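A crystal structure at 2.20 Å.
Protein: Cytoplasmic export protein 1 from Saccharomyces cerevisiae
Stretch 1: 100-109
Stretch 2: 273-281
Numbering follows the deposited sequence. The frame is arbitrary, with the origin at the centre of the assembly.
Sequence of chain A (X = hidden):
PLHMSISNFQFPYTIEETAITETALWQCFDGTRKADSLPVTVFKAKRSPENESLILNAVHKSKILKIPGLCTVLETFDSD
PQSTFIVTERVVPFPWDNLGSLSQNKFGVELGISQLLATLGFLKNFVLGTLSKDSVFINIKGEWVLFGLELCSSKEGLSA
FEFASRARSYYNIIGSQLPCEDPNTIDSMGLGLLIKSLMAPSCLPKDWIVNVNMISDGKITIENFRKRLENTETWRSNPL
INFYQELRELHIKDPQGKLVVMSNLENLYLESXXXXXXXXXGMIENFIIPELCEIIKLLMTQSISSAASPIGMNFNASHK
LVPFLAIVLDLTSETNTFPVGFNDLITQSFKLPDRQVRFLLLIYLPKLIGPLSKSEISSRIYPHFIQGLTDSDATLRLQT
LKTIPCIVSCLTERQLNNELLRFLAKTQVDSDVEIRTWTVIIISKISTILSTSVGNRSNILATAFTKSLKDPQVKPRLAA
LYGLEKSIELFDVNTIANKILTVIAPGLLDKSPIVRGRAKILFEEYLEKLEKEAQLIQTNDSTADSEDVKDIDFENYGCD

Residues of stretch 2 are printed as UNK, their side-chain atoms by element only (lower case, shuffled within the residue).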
# COMPACT_ATOMS: atom_id res chain seq x y z
N GLY A 100 -15.87 11.92 -5.72
CA GLY A 100 -15.40 12.50 -6.98
C GLY A 100 -14.25 11.68 -7.49
O GLY A 100 -14.18 11.38 -8.67
N SER A 101 -13.34 11.32 -6.59
CA SER A 101 -12.27 10.42 -6.94
C SER A 101 -12.75 9.06 -7.32
O SER A 101 -12.36 8.60 -8.36
CB SER A 101 -11.26 10.29 -5.81
OG SER A 101 -10.42 11.41 -5.85
N LEU A 102 -13.59 8.43 -6.48
CA LEU A 102 -13.92 6.99 -6.65
C LEU A 102 -14.75 6.78 -7.89
O LEU A 102 -14.65 5.75 -8.51
CB LEU A 102 -14.73 6.46 -5.47
CG LEU A 102 -14.09 6.51 -4.09
CD1 LEU A 102 -15.20 6.16 -3.14
CD2 LEU A 102 -12.91 5.53 -4.01
N SER A 103 -15.55 7.80 -8.24
CA SER A 103 -16.37 7.88 -9.46
C SER A 103 -15.55 7.70 -10.71
O SER A 103 -16.05 7.28 -11.72
CB SER A 103 -16.96 9.28 -9.57
OG SER A 103 -18.23 9.34 -9.02
N GLN A 104 -14.27 8.07 -10.63
CA GLN A 104 -13.34 7.90 -11.75
C GLN A 104 -13.11 6.45 -12.16
O GLN A 104 -12.81 6.18 -13.31
CB GLN A 104 -12.03 8.62 -11.44
CG GLN A 104 -12.21 10.15 -11.43
CD GLN A 104 -10.91 10.95 -11.52
OE1 GLN A 104 -9.81 10.40 -11.44
NE2 GLN A 104 -11.03 12.26 -11.65
N ASN A 105 -13.28 5.51 -11.24
CA ASN A 105 -13.20 4.08 -11.60
C ASN A 105 -14.61 3.50 -11.57
O ASN A 105 -15.10 3.01 -10.52
CB ASN A 105 -12.28 3.31 -10.63
CG ASN A 105 -12.16 1.82 -10.97
OD1 ASN A 105 -13.03 1.28 -11.61
ND2 ASN A 105 -11.08 1.17 -10.56
N LYS A 106 -15.28 3.58 -12.72
CA LYS A 106 -16.67 3.14 -12.76
C LYS A 106 -16.80 1.65 -12.36
O LYS A 106 -17.81 1.27 -11.82
CB LYS A 106 -17.29 3.40 -14.16
CG LYS A 106 -17.06 2.33 -15.22
CD LYS A 106 -17.52 2.88 -16.56
CE LYS A 106 -17.63 1.80 -17.61
NZ LYS A 106 -18.87 1.01 -17.36
N PHE A 107 -15.78 0.84 -12.66
CA PHE A 107 -15.86 -0.59 -12.35
C PHE A 107 -15.90 -0.75 -10.83
O PHE A 107 -16.62 -1.62 -10.33
CB PHE A 107 -14.66 -1.39 -12.93
CG PHE A 107 -14.62 -1.37 -14.44
CD1 PHE A 107 -15.72 -1.77 -15.21
CD2 PHE A 107 -13.47 -0.95 -15.10
CE1 PHE A 107 -15.67 -1.75 -16.60
CE2 PHE A 107 -13.42 -0.92 -16.50
CZ PHE A 107 -14.50 -1.33 -17.25
N GLY A 108 -15.16 0.11 -10.12
CA GLY A 108 -15.19 0.20 -8.65
C GLY A 108 -16.58 0.39 -8.10
O GLY A 108 -17.05 -0.39 -7.22
N VAL A 109 -17.24 1.47 -8.58
CA VAL A 109 -18.53 1.92 -8.06
C VAL A 109 -19.53 0.78 -8.35
O VAL A 109 -20.35 0.44 -7.51
CB VAL A 109 -18.98 3.26 -8.79
CG1 VAL A 109 -20.40 3.71 -8.38
CG2 VAL A 109 -17.99 4.40 -8.56
N UNK A 273 -4.10 -1.78 -15.90
CA UNK A 273 -3.63 -1.22 -14.63
C UNK A 273 -4.63 -0.29 -13.96
O UNK A 273 -4.84 -0.35 -12.71
c UNK A 273 -1.58 0.06 -13.72
n UNK A 273 -0.62 -0.52 -11.51
n UNK A 273 -2.54 0.20 -10.51
c UNK A 273 -1.25 -1.03 -12.71
c UNK A 273 -1.23 0.03 -10.48
n UNK A 273 -0.53 0.40 -9.39
c UNK A 273 -2.28 -0.56 -14.90
N UNK A 274 -5.29 0.56 -14.77
CA UNK A 274 -6.18 1.61 -14.21
C UNK A 274 -7.33 1.05 -13.38
O UNK A 274 -7.90 1.72 -12.48
c UNK A 274 -6.69 2.60 -15.35
o UNK A 274 -5.82 0.74 -17.37
c UNK A 274 -7.66 2.01 -16.42
c UNK A 274 -7.05 0.96 -17.37
o UNK A 274 -7.79 0.32 -18.18
N UNK A 275 -7.70 -0.20 -13.63
CA UNK A 275 -8.88 -0.68 -12.94
C UNK A 275 -8.60 -0.90 -11.43
O UNK A 275 -9.50 -0.98 -10.66
c UNK A 275 -8.65 -3.17 -13.27
c UNK A 275 -9.33 -4.45 -13.72
c UNK A 275 -9.53 -1.91 -13.58
c UNK A 275 -9.87 -1.66 -15.09
N UNK A 276 -7.36 -0.87 -11.04
CA UNK A 276 -7.02 -1.02 -9.63
C UNK A 276 -6.73 0.34 -8.97
O UNK A 276 -6.24 0.39 -7.83
c UNK A 276 -7.13 -5.48 -9.92
c UNK A 276 -6.88 -4.21 -9.39
c UNK A 276 -6.53 -5.87 -11.13
c UNK A 276 -5.81 -1.95 -9.50
c UNK A 276 -6.06 -3.31 -10.06
c UNK A 276 -5.50 -3.69 -11.27
c UNK A 276 -5.71 -4.97 -11.81
N UNK A 277 -7.10 1.44 -9.62
CA UNK A 277 -6.84 2.77 -9.01
C UNK A 277 -8.15 3.37 -8.65
O UNK A 277 -9.14 3.02 -9.27
c UNK A 277 -4.05 4.50 -11.10
c UNK A 277 -2.16 3.76 -12.51
c UNK A 277 -6.18 3.73 -10.00
c UNK A 277 -4.77 3.38 -10.36
n UNK A 277 -0.91 3.29 -12.60
n UNK A 277 -2.68 4.02 -11.32
n UNK A 277 -2.88 4.01 -13.61
N UNK A 278 -8.16 4.25 -7.64
CA UNK A 278 -9.37 4.95 -7.22
C UNK A 278 -10.42 3.97 -6.74
O UNK A 278 -11.62 4.21 -6.90
c UNK A 278 -9.96 5.80 -8.35
c UNK A 278 -9.00 6.88 -8.81
n UNK A 278 -8.67 7.81 -7.92
o UNK A 278 -8.51 6.84 -9.92
N UNK A 279 -9.97 2.86 -6.15
CA UNK A 279 -10.93 1.95 -5.50
C UNK A 279 -11.12 2.31 -4.03
O UNK A 279 -10.23 2.91 -3.40
c UNK A 279 -11.75 -0.14 -7.57
c UNK A 279 -10.39 0.54 -5.62
c UNK A 279 -10.33 -0.01 -7.04
c UNK A 279 -9.67 -1.38 -7.02
N UNK A 280 -12.25 1.94 -3.42
CA UNK A 280 -12.35 2.08 -1.94
C UNK A 280 -11.23 1.34 -1.22
O UNK A 280 -10.89 0.20 -1.58
c UNK A 280 -14.65 2.91 -1.35
o UNK A 280 -14.28 0.61 -2.07
c UNK A 280 -13.71 1.69 -1.33
N UNK A 281 -10.57 2.03 -0.27
CA UNK A 281 -9.48 1.40 0.46
C UNK A 281 -9.88 0.08 1.08
O UNK A 281 -11.00 -0.09 1.57
c UNK A 281 -10.69 3.46 0.09
c UNK A 281 -9.15 2.42 1.56
c UNK A 281 -10.26 3.45 1.52
O HOH W 1 -14.22 2.89 -7.52

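Position 273 opens a short 3-10 segment. Its side chain has three carbons, a nitrogen, and then a carbon carrying two more nitrogens, which is a guanidinium group on an aliphatic stem. It lies out of reach of stretch 1. The residue is R273, and its NE and NH2 are hydrogen-bonded elsewhere in the structure.

Position 274 has three side-chain carbons, the third bearing two oxygens, so a carboxylate ends a two-methylene arm. CA-to-CB points sideways and the side chain makes no close contact with stretch 1. This is E274.

At position 275 four carbons fork at the first, one arm being two carbons long and the other a single methyl. Branching at CB with unequal carbon arms identifies I275. Its CG2 lies 3.7 Å from F107 CD2, an apolar contact in which the methyl meets the ring obliquely.

Position 276 shows one carbon followed by a ring of six carbons with no heteroatom. CA-to-CB points away from stretch 1, and the side chain makes no contact with it. The ring without a hydroxyl gives F276.

Position 277 repeats the pattern of three carbons, a nitrogen and a carbon with two nitrogens. CA-to-CB is directed sideways, but the extended chain leads away from stretch 1. This is R277; its contribution comes from the backbone carbonyl.

Position 278 carries two carbons, the second holding one oxygen and one nitrogen: a short carboxamide. Its CB points toward stretch 1 and lies 3.7 Å from S101 O. The residue is N278. Its phi/psi of 61/32° is left-handed, a conformation asparagine tolerates better than most residues with a side chain, and its CA is 5.0 Å from L102 CA.

Position 279 has four carbons forked at the second, so the branch is one atom beyond CB. CA-to-CB points away, yet the end of the chain comes nearer. This is L279, whose CD2 is 3.6 Å from G108 CA and 3.3 Å from N105 ND2. An ideal CB on G108 would lie 3.0 Å from L279 CD2, a tight fit that the glycine avoids.

Position 280 has one carbon bearing an oxygen and a carbon, the pattern of T280. Its CG2 is 3.8 Å from L102 CD1, while OG1 is hydrogen-bonded elsewhere in the structure.

Position 281 has three carbons closing a ring onto its own backbone nitrogen: P281, at the margin.

The contact centres on N105. Its ND2 donates to I275 O at 2.7 Å (N-H...O 133°) and to R277 O at 3.0 Å (165°), so one amide group gathers two carbonyls of the turning backbone. The same side chain caps the helix that follows: OD1 accepts from G108 N at 2.9 Å (158°). The oxygen of water 1 lies between the stretches, 3.1 Å from L102 O and 3.0 Å from N278 O; each distance and angle suits a bond donated by the water, though it has more acceptors in reach than protons. L102 packs alongside, its CD2 3.4 Å from N278 O, and the two stretches together bury 457 Å².

Stretch 2 273-281: REIFRNLTP
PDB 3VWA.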